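Local coordinates for protein lysyl oxidase (Pichia pastoris, PDB 1N9E) that catalyses the oxidative deamination of peptidyl lysine and probably other primary amines to aldehydes, using copper and a topaquinone cofactor made from its own tyrosine, at residues A43-N48 with S754-E759; S183-K188 with W263-Y268; N405-V410 with Y770-R775; V494-A499 with V688-H693; A547-M552 with E575-E580. All coordinates share one frame; numbering follows the deposited sequence. Where two conformers were deposited one is given.

Contact 1: residues A43-N48 with S754-E759; sequences AECVSN and SSCGLE
C45 and C756 are joined covalently, SG to SG at 2.0 Å, in a disulfide whose central torsion of 87° is close to the relaxed value. C756 SG comes to it from between its own backbone N and carbonyl carbon (chi1 60°). Beside the bridge the backbones pair once, E44 opposite G757: G757 N donates to A43 O at 2.8 Å, and C45 N to G757 O at 2.7 Å. Apolar contact is small, L758 CD1 resting on C45 CB at 3.6 Å. The E44 carboxylate folds back over the G757 carbonyl without bonding to it; a side chain on G757 would run into E44 OE2, so glycine suits the place. Water 1 links E759 N to E44 OE1, the latter weakly. Strand 756-759 also pairs antiparallel with a strand of the second subunit, so the disulfide fastens the N-terminal tail onto the dimer interface. E44 OE1 and E759 OE1, 4.1 Å apart, are like charges, so the attachment probably rests mainly on the disulfide and the two backbone bonds.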
# COMPACT_ATOMS: atom_id res chain seq x y z
N ALA A 43 -21.57 33.17 6.03
CA ALA A 43 -21.53 33.04 7.49
C ALA A 43 -20.36 32.12 7.87
O ALA A 43 -19.87 31.34 7.05
CB ALA A 43 -22.84 32.47 8.01
N GLU A 44 -19.91 32.22 9.11
CA GLU A 44 -18.83 31.37 9.60
C GLU A 44 -19.31 29.93 9.76
O GLU A 44 -20.47 29.69 10.10
CB GLU A 44 -18.36 31.90 10.97
CG GLU A 44 -16.96 31.51 11.37
CD GLU A 44 -15.90 32.25 10.57
OE1 GLU A 44 -14.69 32.00 10.79
OE2 GLU A 44 -16.27 33.08 9.73
N CYS A 45 -18.42 28.96 9.51
CA CYS A 45 -18.78 27.56 9.75
C CYS A 45 -19.14 27.41 11.22
O CYS A 45 -18.73 28.22 12.06
CB CYS A 45 -17.63 26.61 9.38
SG CYS A 45 -17.03 26.82 7.70
N VAL A 46 -19.91 26.39 11.54
CA VAL A 46 -20.38 26.24 12.90
C VAL A 46 -19.34 25.60 13.78
O VAL A 46 -19.09 24.40 13.68
CB VAL A 46 -21.73 25.48 12.97
CG1 VAL A 46 -22.16 25.31 14.41
CG2 VAL A 46 -22.80 26.25 12.20
N SER A 47 -18.72 26.39 14.64
CA SER A 47 -17.66 25.89 15.49
C SER A 47 -18.17 25.05 16.66
O SER A 47 -19.28 25.24 17.16
CB SER A 47 -16.84 27.06 16.04
OG SER A 47 -17.55 27.66 17.11
N ASN A 48 -17.32 24.11 17.08
CA ASN A 48 -17.58 23.29 18.25
C ASN A 48 -16.29 23.04 18.99
O ASN A 48 -15.20 23.00 18.39
CB ASN A 48 -18.15 21.93 17.85
CG ASN A 48 -19.53 22.01 17.26
OD1 ASN A 48 -20.49 22.32 17.96
ND2 ASN A 48 -19.63 21.75 15.97
N SER A 754 -22.95 24.11 2.32
CA SER A 754 -22.94 25.50 1.88
C SER A 754 -21.62 26.18 2.23
O SER A 754 -21.02 25.89 3.27
CB SER A 754 -24.07 26.28 2.54
OG SER A 754 -25.33 25.72 2.22
N SER A 755 -21.17 27.09 1.38
CA SER A 755 -19.95 27.84 1.65
C SER A 755 -20.04 28.47 3.03
O SER A 755 -21.08 29.03 3.41
CB SER A 755 -19.72 28.91 0.59
OG SER A 755 -19.73 28.31 -0.70
N CYS A 756 -18.96 28.38 3.79
CA CYS A 756 -18.91 28.99 5.11
C CYS A 756 -17.48 29.43 5.39
O CYS A 756 -16.53 28.88 4.83
CB CYS A 756 -19.44 28.04 6.19
SG CYS A 756 -18.55 26.45 6.39
N GLY A 757 -17.33 30.42 6.26
CA GLY A 757 -16.02 30.95 6.60
C GLY A 757 -15.35 30.24 7.76
O GLY A 757 -15.99 29.85 8.72
N LEU A 758 -14.03 30.08 7.67
CA LEU A 758 -13.31 29.40 8.74
C LEU A 758 -11.94 30.06 8.95
O LEU A 758 -11.38 30.61 8.01
CB LEU A 758 -13.11 27.93 8.34
CG LEU A 758 -12.85 26.91 9.43
CD1 LEU A 758 -14.10 26.76 10.27
CD2 LEU A 758 -12.44 25.59 8.81
N GLU A 759 -11.41 29.99 10.17
CA GLU A 759 -10.03 30.41 10.39
C GLU A 759 -9.12 29.18 10.19
O GLU A 759 -9.36 28.13 10.81
CB GLU A 759 -9.84 31.00 11.80
CG GLU A 759 -10.47 32.38 12.02
CD GLU A 759 -10.21 33.32 10.85
OE1 GLU A 759 -11.16 33.96 10.36
OE2 GLU A 759 -9.04 33.41 10.43
O HOH W 1 -13.19 29.48 12.34

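Contact 2: residues S183-K188 with W263-Y268; sequences SSFLNK and WKMLEY. With NAG (2-acetamido-2-deoxy-beta-D-glucopyranose), chain J.
F185 reaches from helix 176-190 to W263 in an offset edge-to-face pair, the tryptophan presenting the edge of its six-membered ring to the phenylalanine face with the planes at 74°. The centroids lie 5.9 Å apart, and W263 CE3 comes nearest to F185 CB and CG. With its CG opposite the backbone N (chi1 166°), the F185 ring extends toward the strand, and its far rim meets backbone: CE1 is 3.5 Å from W263 O, while CZ sits 3.6 Å from K264 C. Flat and apolar, phenylalanine can serve both partners, giving a face to the indole and an edge to the peptide.

The strand belongs to an antiparallel five-stranded sheet, and the axes of 183-188 and of strand 264-268 come within 9.5 Å and cross at -66°. L266 and E267 both face K252 on the next strand, a classic beta bulge.

Apolar contacts of M265 add to this: its unbranched chain, bent at chi2 and chi3, brings its methyl CE to 4.0 Å from F185 CE2 and to the same distance from L186 CD2. An alanine in place of F185 is likely to leave the W263 edge without its aromatic face and to open a gap beside the M265 methyl. F253 of the neighbouring strand also meets the F185 ring, and W263 NE1 is hydrogen-bonded to G257 O.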
# COMPACT_ATOMS: atom_id res chain seq x y z
N SER A 183 34.71 4.58 24.68
CA SER A 183 35.18 5.85 24.11
C SER A 183 36.57 6.24 24.62
O SER A 183 37.44 6.65 23.85
CB SER A 183 34.19 6.97 24.42
OG SER A 183 33.07 6.86 23.56
N SER A 184 36.76 6.13 25.92
CA SER A 184 38.06 6.43 26.50
C SER A 184 39.15 5.48 26.00
O SER A 184 40.27 5.90 25.67
CB SER A 184 37.96 6.41 28.03
OG SER A 184 39.19 6.78 28.62
N PHE A 185 38.82 4.19 25.93
CA PHE A 185 39.76 3.23 25.39
C PHE A 185 40.17 3.51 23.93
O PHE A 185 41.35 3.47 23.59
CB PHE A 185 39.21 1.81 25.53
CG PHE A 185 39.95 0.81 24.72
CD1 PHE A 185 41.10 0.20 25.22
CD2 PHE A 185 39.52 0.46 23.45
CE1 PHE A 185 41.78 -0.73 24.47
CE2 PHE A 185 40.21 -0.47 22.70
CZ PHE A 185 41.34 -1.06 23.21
N LEU A 186 39.19 3.79 23.07
CA LEU A 186 39.50 4.14 21.67
C LEU A 186 40.39 5.37 21.59
O LEU A 186 41.37 5.38 20.84
CB LEU A 186 38.22 4.32 20.87
CG LEU A 186 37.49 2.98 20.68
CD1 LEU A 186 36.29 3.20 19.74
CD2 LEU A 186 38.42 1.92 20.12
N ASN A 187 40.07 6.39 22.37
CA ASN A 187 40.89 7.60 22.37
C ASN A 187 42.32 7.30 22.80
O ASN A 187 43.29 7.80 22.22
CB ASN A 187 40.31 8.67 23.29
CG ASN A 187 41.18 9.91 23.30
OD1 ASN A 187 41.79 10.26 24.32
ND2 ASN A 187 41.24 10.57 22.17
N LYS A 188 42.45 6.47 23.82
CA LYS A 188 43.78 6.13 24.32
C LYS A 188 44.65 5.51 23.25
O LYS A 188 45.86 5.79 23.17
CB LYS A 188 43.66 5.17 25.50
CG LYS A 188 44.99 4.67 26.07
CD LYS A 188 44.75 3.87 27.35
CE LYS A 188 46.05 3.54 28.08
NZ LYS A 188 46.80 2.46 27.38
N TRP A 263 42.13 -4.17 28.31
CA TRP A 263 41.57 -4.08 26.96
C TRP A 263 42.70 -3.78 25.99
O TRP A 263 43.65 -3.06 26.33
CB TRP A 263 40.51 -2.99 26.91
CG TRP A 263 39.27 -3.32 27.70
CD1 TRP A 263 39.07 -4.39 28.53
CD2 TRP A 263 38.06 -2.57 27.72
NE1 TRP A 263 37.81 -4.34 29.06
CE2 TRP A 263 37.17 -3.23 28.58
CE3 TRP A 263 37.64 -1.38 27.09
CZ2 TRP A 263 35.88 -2.75 28.83
CZ3 TRP A 263 36.36 -0.91 27.34
CH2 TRP A 263 35.50 -1.59 28.20
N LYS A 264 42.63 -4.31 24.78
CA LYS A 264 43.72 -4.07 23.84
C LYS A 264 43.24 -4.04 22.41
O LYS A 264 42.30 -4.74 22.06
CB LYS A 264 44.85 -5.09 23.99
CG LYS A 264 44.42 -6.52 24.18
CD LYS A 264 45.62 -7.35 24.64
CE LYS A 264 45.24 -8.40 25.68
NZ LYS A 264 46.45 -8.93 26.39
N MET A 265 43.90 -3.23 21.60
CA MET A 265 43.59 -3.21 20.18
C MET A 265 44.18 -4.46 19.57
O MET A 265 45.35 -4.81 19.83
CB MET A 265 44.17 -1.96 19.51
CG MET A 265 43.58 -1.69 18.14
SD MET A 265 41.81 -1.26 18.25
CE MET A 265 41.90 0.24 19.13
N LEU A 266 43.38 -5.15 18.75
CA LEU A 266 43.81 -6.40 18.14
C LEU A 266 44.26 -6.22 16.70
O LEU A 266 45.28 -6.77 16.29
CB LEU A 266 42.68 -7.44 18.17
CG LEU A 266 42.18 -7.85 19.57
CD1 LEU A 266 40.85 -8.58 19.50
CD2 LEU A 266 43.26 -8.71 20.24
N GLU A 267 43.50 -5.44 15.93
CA GLU A 267 43.81 -5.26 14.52
C GLU A 267 43.46 -3.87 14.04
O GLU A 267 42.55 -3.26 14.57
CB GLU A 267 42.98 -6.23 13.66
CG GLU A 267 43.16 -7.70 13.99
CD GLU A 267 42.24 -8.60 13.19
OE1 GLU A 267 42.55 -9.81 13.06
OE2 GLU A 267 41.20 -8.11 12.69
N TYR A 268 44.21 -3.40 13.04
CA TYR A 268 43.80 -2.23 12.24
C TYR A 268 43.55 -2.84 10.88
O TYR A 268 44.32 -3.69 10.43
CB TYR A 268 44.87 -1.11 12.19
CG TYR A 268 44.97 -0.43 13.53
CD1 TYR A 268 46.08 -0.62 14.35
CD2 TYR A 268 43.94 0.40 14.00
CE1 TYR A 268 46.15 0.01 15.60
CE2 TYR A 268 44.00 1.02 15.23
CZ TYR A 268 45.12 0.82 16.03
OH TYR A 268 45.20 1.44 17.27
C1 NAG J . 44.61 13.97 21.33
C2 NAG J . 43.90 14.73 22.45
C3 NAG J . 44.18 16.25 22.38
C4 NAG J . 45.66 16.53 22.16
C5 NAG J . 46.14 15.67 21.00
C6 NAG J . 47.59 15.97 20.59
C7 NAG J . 41.76 13.84 23.33
C8 NAG J . 40.27 13.77 23.10
N2 NAG J . 42.47 14.48 22.39
O3 NAG J . 43.79 16.86 23.57
O4 NAG J . 45.86 17.91 21.92
O5 NAG J . 45.98 14.31 21.35
O6 NAG J . 48.49 15.15 21.29
O7 NAG J . 42.26 13.33 24.35

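Contact 3: residues N405-V410 with Y770-R775; sequences NRFSLV and YGRGTR. With SO4 (sulfate ion), chain R.
R406 and R772 run side by side and point the same way, their guanidinium groups stacked with centres 3.8 Å apart and planes 12° from parallel. R406 NH1 lies over the centre of the R772 group, 3.2 Å from R772 CZ. The stack is probably tolerated because the N-H groups point outward to acceptors: R772 NE and NH2 both grip N405 O, at 2.9 Å and 3.1 Å, in the guanidinium plane, while its NH1 and NH2 bond to O4 and O1 of a sulfate probably taken from the crystallisation liquor. R406 NE is held by G402 O. A turn at chi3 (47°) swings the R772 head toward N405, and its CG lies over one face of the F407 ring, 3.8 Å from the centroid in a CH-pi contact. Arginine suits this place by offering both a greasy stem and a flat charged head. F407 CE2 also lies over the Y770 ring, 3.7 Å from CZ, the two rings oblique. Y770 N bonds to Y735 of the second subunit. The arrangement is an arginine-arginine stack where the C-terminal segment lies on a loop of the copper amine oxidase enzyme domain, with R772 and R176 binding a sulfate there.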
# COMPACT_ATOMS: atom_id res chain seq x y z
N ASN A 405 12.38 6.95 23.76
CA ASN A 405 13.12 7.97 24.49
C ASN A 405 13.72 9.03 23.57
O ASN A 405 14.85 9.51 23.77
CB ASN A 405 14.20 7.33 25.38
CG ASN A 405 15.20 6.51 24.58
OD1 ASN A 405 15.07 6.34 23.38
ND2 ASN A 405 16.22 5.99 25.27
N ARG A 406 12.96 9.40 22.55
CA ARG A 406 13.48 10.31 21.53
C ARG A 406 12.83 11.70 21.58
O ARG A 406 12.65 12.24 22.67
CB ARG A 406 13.38 9.65 20.15
CG ARG A 406 14.06 8.28 20.12
CD ARG A 406 15.60 8.35 20.28
NE ARG A 406 16.17 7.11 20.77
CZ ARG A 406 17.47 6.94 21.01
NH1 ARG A 406 18.32 7.94 20.79
NH2 ARG A 406 17.93 5.78 21.46
N PHE A 407 12.47 12.25 20.42
CA PHE A 407 12.12 13.67 20.30
C PHE A 407 10.64 13.95 20.08
O PHE A 407 9.86 13.05 19.75
CB PHE A 407 12.80 14.31 19.08
CG PHE A 407 14.30 14.20 19.01
CD1 PHE A 407 14.91 13.10 18.42
CD2 PHE A 407 15.11 15.20 19.53
CE1 PHE A 407 16.29 12.98 18.35
CE2 PHE A 407 16.51 15.09 19.47
CZ PHE A 407 17.09 13.99 18.88
N SER A 408 10.25 15.21 20.27
CA SER A 408 8.88 15.64 20.05
C SER A 408 8.55 15.71 18.56
O SER A 408 9.45 15.80 17.74
CB SER A 408 8.68 17.05 20.61
OG SER A 408 8.86 17.08 22.02
N LEU A 409 7.26 15.65 18.25
CA LEU A 409 6.74 15.83 16.88
C LEU A 409 6.73 17.32 16.53
O LEU A 409 6.44 18.15 17.41
CB LEU A 409 5.31 15.32 16.81
CG LEU A 409 5.20 13.80 16.98
CD1 LEU A 409 3.80 13.43 17.42
CD2 LEU A 409 5.54 13.15 15.64
N VAL A 410 7.05 17.65 15.27
CA VAL A 410 7.01 19.05 14.78
C VAL A 410 5.60 19.36 14.28
O VAL A 410 5.15 18.78 13.29
CB VAL A 410 8.01 19.27 13.66
CG1 VAL A 410 7.90 20.70 13.11
CG2 VAL A 410 9.41 18.99 14.18
N TYR A 770 13.63 21.54 20.62
CA TYR A 770 14.60 20.49 20.32
C TYR A 770 15.02 19.70 21.56
O TYR A 770 15.15 20.25 22.65
CB TYR A 770 15.85 21.07 19.63
CG TYR A 770 16.79 19.98 19.16
CD1 TYR A 770 16.60 19.34 17.93
CD2 TYR A 770 17.87 19.59 19.95
CE1 TYR A 770 17.47 18.35 17.51
CE2 TYR A 770 18.74 18.59 19.52
CZ TYR A 770 18.53 17.98 18.31
OH TYR A 770 19.40 16.99 17.89
N GLY A 771 15.23 18.40 21.40
CA GLY A 771 15.74 17.60 22.50
C GLY A 771 14.94 16.37 22.89
O GLY A 771 13.78 16.21 22.53
N ARG A 772 15.59 15.49 23.64
CA ARG A 772 14.99 14.21 23.97
C ARG A 772 14.31 14.21 25.34
O ARG A 772 14.59 13.36 26.19
CB ARG A 772 16.02 13.08 23.84
CG ARG A 772 16.58 12.93 22.42
CD ARG A 772 17.69 11.89 22.28
NE ARG A 772 17.34 10.63 22.94
CZ ARG A 772 18.22 9.76 23.42
NH1 ARG A 772 19.52 9.99 23.30
NH2 ARG A 772 17.80 8.65 24.01
N GLY A 773 13.40 15.16 25.53
CA GLY A 773 12.62 15.24 26.75
C GLY A 773 13.13 16.22 27.77
O GLY A 773 14.31 16.60 27.76
N THR A 774 12.25 16.64 28.67
CA THR A 774 12.61 17.54 29.75
C THR A 774 12.92 16.69 30.97
O THR A 774 12.06 15.93 31.43
CB THR A 774 11.47 18.54 30.03
OG1 THR A 774 11.43 19.52 28.98
CG2 THR A 774 11.75 19.37 31.27
N ARG A 775 14.13 16.80 31.50
CA ARG A 775 14.54 16.01 32.66
C ARG A 775 14.19 16.69 33.98
O ARG A 775 14.71 17.76 34.29
CB ARG A 775 16.04 15.71 32.60
S SO4 R . 21.07 7.32 25.76
O1 SO4 R . 19.63 7.09 25.57
O2 SO4 R . 21.39 7.41 27.19
O3 SO4 R . 21.81 6.20 25.16
O4 SO4 R . 21.49 8.54 25.08
O HOH W 2 11.03 14.48 23.81
O HOH W 3 12.06 17.31 21.02
O HOH W 4 11.00 17.01 24.12

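Contact 4: residues V494-A499 with V688-H693; sequences VSVRAA and VNLGLH. With SO4 (sulfate ion), chain P.
Strands 494-498 and 688-693 run in nearly the same direction, 22° apart, with axes 8.5 Å apart at the closest approach, too far for backbone pairing. They face each other through side chains in the beta-sandwich of the copper amine oxidase enzyme domain. V496 CG1 approaches L690 CD1 at 4.3 Å, and A498 CB meets L692 CD1 at the same distance. L690, its CG opposite the carbonyl carbon (chi1 -70°), also carries CD1 to the V494 backbone, 4.1 Å from O. Branched and apolar, V496 and L690 suit the interior, while the small side chain of A498 is about 6 Å from the copper ion.

Alternation along the strand turns R497 the other way, its chain extended from CG to NE. There its guanidinium meets a sulfate, probably from the crystallisation liquor, bonds through NH1 to F706 O, and makes a cation-pi contact with Y448 of the second subunit. A leucine in its place would probably leave the sulfate and F706 O without these donors and the Y448 ring without its cation. The sulfate lies at the guanidinium edge, R497 NE reaching O2 at 3.1 Å and NH2 reaching O3 at 3.0 Å.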
# COMPACT_ATOMS: atom_id res chain seq x y z
N VAL A 494 -1.90 -0.91 10.37
CA VAL A 494 -0.68 -0.63 11.11
C VAL A 494 0.40 -0.42 10.07
O VAL A 494 0.55 -1.23 9.16
CB VAL A 494 -0.30 -1.86 11.97
CG1 VAL A 494 1.03 -1.63 12.67
CG2 VAL A 494 -1.41 -2.15 12.99
N SER A 495 1.17 0.67 10.17
CA SER A 495 2.20 0.91 9.17
C SER A 495 3.42 1.64 9.70
O SER A 495 3.40 2.25 10.75
CB SER A 495 1.64 1.75 8.02
OG SER A 495 1.30 3.07 8.45
N VAL A 496 4.49 1.55 8.92
CA VAL A 496 5.69 2.29 9.23
C VAL A 496 6.24 2.85 7.93
O VAL A 496 6.08 2.24 6.85
CB VAL A 496 6.72 1.38 9.93
CG1 VAL A 496 7.18 0.21 9.00
CG2 VAL A 496 7.93 2.18 10.44
N ARG A 497 6.87 4.00 8.02
CA ARG A 497 7.64 4.54 6.91
C ARG A 497 8.96 4.96 7.50
O ARG A 497 9.01 5.42 8.64
CB ARG A 497 6.94 5.76 6.33
CG ARG A 497 5.61 5.45 5.63
CD ARG A 497 4.91 6.71 5.13
NE ARG A 497 3.62 6.41 4.48
CZ ARG A 497 3.50 6.04 3.22
NH1 ARG A 497 4.60 5.92 2.46
NH2 ARG A 497 2.29 5.80 2.70
N ALA A 498 10.03 4.80 6.73
CA ALA A 498 11.35 5.16 7.22
C ALA A 498 12.02 6.26 6.39
O ALA A 498 11.76 6.41 5.20
CB ALA A 498 12.22 3.93 7.30
N ALA A 499 12.87 7.04 7.04
CA ALA A 499 13.60 8.10 6.34
C ALA A 499 14.83 8.44 7.16
O ALA A 499 15.18 7.71 8.09
CB ALA A 499 12.75 9.35 6.18
N VAL A 688 3.41 -10.38 14.04
CA VAL A 688 3.40 -10.04 12.61
C VAL A 688 4.56 -9.10 12.27
O VAL A 688 4.78 -8.10 12.98
CB VAL A 688 2.10 -9.28 12.34
CG1 VAL A 688 1.99 -8.90 10.88
CG2 VAL A 688 0.89 -10.13 12.78
N ASN A 689 5.27 -9.42 11.21
CA ASN A 689 6.44 -8.62 10.84
C ASN A 689 6.21 -7.77 9.64
O ASN A 689 5.49 -8.14 8.72
CB ASN A 689 7.63 -9.54 10.54
CG ASN A 689 8.06 -10.31 11.76
OD1 ASN A 689 7.96 -9.81 12.88
ND2 ASN A 689 8.54 -11.53 11.56
N LEU A 690 6.83 -6.60 9.67
CA LEU A 690 6.90 -5.74 8.49
C LEU A 690 8.37 -5.47 8.24
O LEU A 690 9.18 -5.47 9.16
CB LEU A 690 6.26 -4.39 8.81
CG LEU A 690 4.75 -4.42 8.99
CD1 LEU A 690 4.27 -3.00 9.34
CD2 LEU A 690 4.09 -4.97 7.71
N GLY A 691 8.74 -5.23 6.99
CA GLY A 691 10.16 -5.02 6.71
C GLY A 691 10.45 -4.33 5.40
O GLY A 691 9.54 -4.11 4.60
N LEU A 692 11.73 -4.01 5.20
CA LEU A 692 12.23 -3.38 3.98
C LEU A 692 13.59 -3.97 3.64
O LEU A 692 14.45 -4.07 4.55
CB LEU A 692 12.41 -1.89 4.19
CG LEU A 692 11.17 -1.09 4.54
CD1 LEU A 692 11.59 0.27 5.09
CD2 LEU A 692 10.27 -0.97 3.33
N HIS A 693 13.80 -4.35 2.38
CA HIS A 693 15.16 -4.71 1.92
C HIS A 693 15.65 -3.43 1.28
O HIS A 693 15.27 -3.11 0.15
CB HIS A 693 15.16 -5.80 0.87
CG HIS A 693 14.48 -7.06 1.30
ND1 HIS A 693 14.82 -7.73 2.45
CD2 HIS A 693 13.47 -7.76 0.73
CE1 HIS A 693 14.05 -8.80 2.57
NE2 HIS A 693 13.22 -8.84 1.54
S SO4 P . -0.56 6.48 5.04
O1 SO4 P . -1.09 5.13 5.31
O2 SO4 P . 0.77 6.66 5.67
O3 SO4 P . -0.43 6.70 3.59
O4 SO4 P . -1.49 7.46 5.60

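Contact 5: residues A547-M552 with E575-E580; sequences ASKYVM and EVLEKE. With CA (calcium ion), chain O.
K549 and E575 face each other as an antiparallel hydrogen-bonded pair, K549 N donating to E575 O and E575 N to K549 O, both at 2.9 Å. Their side chains leave on the same side of the sheet and form a salt bridge, though the ammonium and carboxylate are modelled too close together for its length to be trusted. V551 CG2 flanks the carboxylate end of E575, 3.6 Å from E575 CD. Next along, S548 and V576 make a non-hydrogen-bonded pair, with S548 CA 3.2 Å from E575 O in a CA-H...O contact. L577 N then bonds to A547 O at 2.9 Å, and L577, its CG opposite the carbonyl carbon (chi1 -64°), brings CD1 to 3.9 Å from A547 CB.

Farther out, S548 OG is held by E598 on strand 593-599, and L644 packs on both A547 and L577. Beyond the paired residues the chain carries E580 to a calcium ion, bound by OE1 at 2.5 Å and OE2 at 2.4 Å together with waters 6 and 7, F673, D675 and E677; two carboxylate oxygens suit such a hard cation. This is the base of a beta hairpin, strands 544-558 and 566-576, leading into a calcium site.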
# COMPACT_ATOMS: atom_id res chain seq x y z
N ALA A 547 -7.16 -20.21 14.36
CA ALA A 547 -6.53 -19.50 13.27
C ALA A 547 -6.73 -20.43 12.09
O ALA A 547 -6.58 -21.66 12.20
CB ALA A 547 -5.07 -19.31 13.55
N SER A 548 -7.09 -19.85 10.95
CA SER A 548 -7.36 -20.65 9.78
C SER A 548 -6.86 -19.92 8.55
O SER A 548 -6.54 -18.72 8.60
CB SER A 548 -8.87 -20.87 9.65
OG SER A 548 -9.51 -19.64 9.32
N LYS A 549 -6.78 -20.63 7.44
CA LYS A 549 -6.46 -19.95 6.18
C LYS A 549 -7.41 -20.47 5.13
O LYS A 549 -7.69 -21.67 5.09
CB LYS A 549 -5.00 -20.08 5.77
CG LYS A 549 -4.44 -21.44 5.64
CD LYS A 549 -3.00 -21.31 5.15
CE LYS A 549 -2.24 -22.58 5.42
NZ LYS A 549 -3.05 -23.77 5.06
N TYR A 550 -7.91 -19.58 4.28
CA TYR A 550 -8.59 -20.04 3.08
C TYR A 550 -7.52 -20.12 2.00
O TYR A 550 -6.99 -19.09 1.57
CB TYR A 550 -9.72 -19.10 2.66
CG TYR A 550 -10.96 -19.35 3.48
CD1 TYR A 550 -11.16 -18.67 4.67
CD2 TYR A 550 -11.92 -20.26 3.07
CE1 TYR A 550 -12.31 -18.90 5.45
CE2 TYR A 550 -13.06 -20.49 3.84
CZ TYR A 550 -13.24 -19.80 5.02
OH TYR A 550 -14.36 -20.02 5.80
N VAL A 551 -7.21 -21.33 1.56
CA VAL A 551 -6.21 -21.56 0.54
C VAL A 551 -6.88 -21.53 -0.83
O VAL A 551 -7.92 -22.17 -1.04
CB VAL A 551 -5.52 -22.93 0.74
CG1 VAL A 551 -4.52 -23.22 -0.38
CG2 VAL A 551 -4.83 -22.98 2.11
N MET A 552 -6.30 -20.77 -1.75
CA MET A 552 -6.87 -20.63 -3.09
C MET A 552 -6.03 -21.41 -4.08
O MET A 552 -4.80 -21.29 -4.10
CB MET A 552 -6.85 -19.15 -3.50
CG MET A 552 -7.63 -18.25 -2.56
SD MET A 552 -7.22 -16.53 -2.95
CE MET A 552 -8.23 -15.69 -1.77
N GLU A 575 -8.40 -24.32 5.91
CA GLU A 575 -7.52 -25.20 6.67
C GLU A 575 -7.35 -24.58 8.05
O GLU A 575 -7.06 -23.39 8.17
CB GLU A 575 -6.15 -25.32 5.98
CG GLU A 575 -6.24 -25.82 4.54
CD GLU A 575 -4.88 -26.07 3.89
OE1 GLU A 575 -3.86 -25.54 4.39
OE2 GLU A 575 -4.84 -26.79 2.88
N VAL A 576 -7.53 -25.39 9.09
CA VAL A 576 -7.31 -24.90 10.44
C VAL A 576 -5.83 -25.07 10.79
O VAL A 576 -5.24 -26.13 10.51
CB VAL A 576 -8.17 -25.68 11.46
CG1 VAL A 576 -7.82 -25.26 12.88
CG2 VAL A 576 -9.66 -25.48 11.18
N LEU A 577 -5.22 -24.05 11.40
CA LEU A 577 -3.82 -24.12 11.83
C LEU A 577 -3.92 -24.74 13.21
O LEU A 577 -4.23 -24.07 14.18
CB LEU A 577 -3.23 -22.71 11.88
CG LEU A 577 -3.18 -22.07 10.49
CD1 LEU A 577 -2.99 -20.57 10.53
CD2 LEU A 577 -2.08 -22.72 9.67
N GLU A 578 -3.64 -26.04 13.29
CA GLU A 578 -3.94 -26.78 14.52
C GLU A 578 -2.99 -26.60 15.69
O GLU A 578 -3.41 -26.64 16.85
CB GLU A 578 -3.99 -28.28 14.19
CG GLU A 578 -5.10 -28.68 13.24
CD GLU A 578 -6.48 -28.63 13.87
OE1 GLU A 578 -6.59 -28.36 15.09
OE2 GLU A 578 -7.46 -28.86 13.13
N LYS A 579 -1.72 -26.40 15.38
CA LYS A 579 -0.69 -26.31 16.40
C LYS A 579 0.33 -25.26 16.03
O LYS A 579 0.44 -24.88 14.88
CB LYS A 579 0.06 -27.64 16.55
CG LYS A 579 -0.73 -28.74 17.25
CD LYS A 579 -1.48 -29.61 16.26
CE LYS A 579 -2.15 -30.80 16.95
NZ LYS A 579 -3.00 -31.62 16.02
N GLU A 580 1.09 -24.81 17.02
CA GLU A 580 2.19 -23.88 16.76
C GLU A 580 3.15 -24.52 15.75
O GLU A 580 3.49 -25.71 15.86
CB GLU A 580 2.91 -23.50 18.05
CG GLU A 580 2.05 -22.70 19.01
CD GLU A 580 2.69 -22.55 20.37
OE1 GLU A 580 3.51 -23.43 20.73
OE2 GLU A 580 2.40 -21.57 21.09
CA CA O . 3.87 -22.19 22.86
O HOH W 5 -6.35 -22.78 15.35
O HOH W 6 3.08 -20.16 23.65
O HOH W 7 5.23 -21.88 24.88

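How the contacts relate
Along the chain, contact 1 closes a loop around contacts 2, 4 and 5, and its segments alternate with those of contact 3; contact 2 closes before the others inside begin, and contact 5 is nested in contact 4, itself nested in contact 3. Contacts 4 and 5 lie inside the enzyme domain, centres 25 Å apart, on neighbouring strands 682-694 and 544-558. Contact 3 is 23 Å from contact 4 between centres and fastens the C-terminal tail. Contacts 1 and 2 sit on opposite sides of the chain's centre, 67 Å apart between centres. All five touch the second subunit, contact 2 through E267, so both chain ends, the core beside the copper and the hairpin lie within its reach.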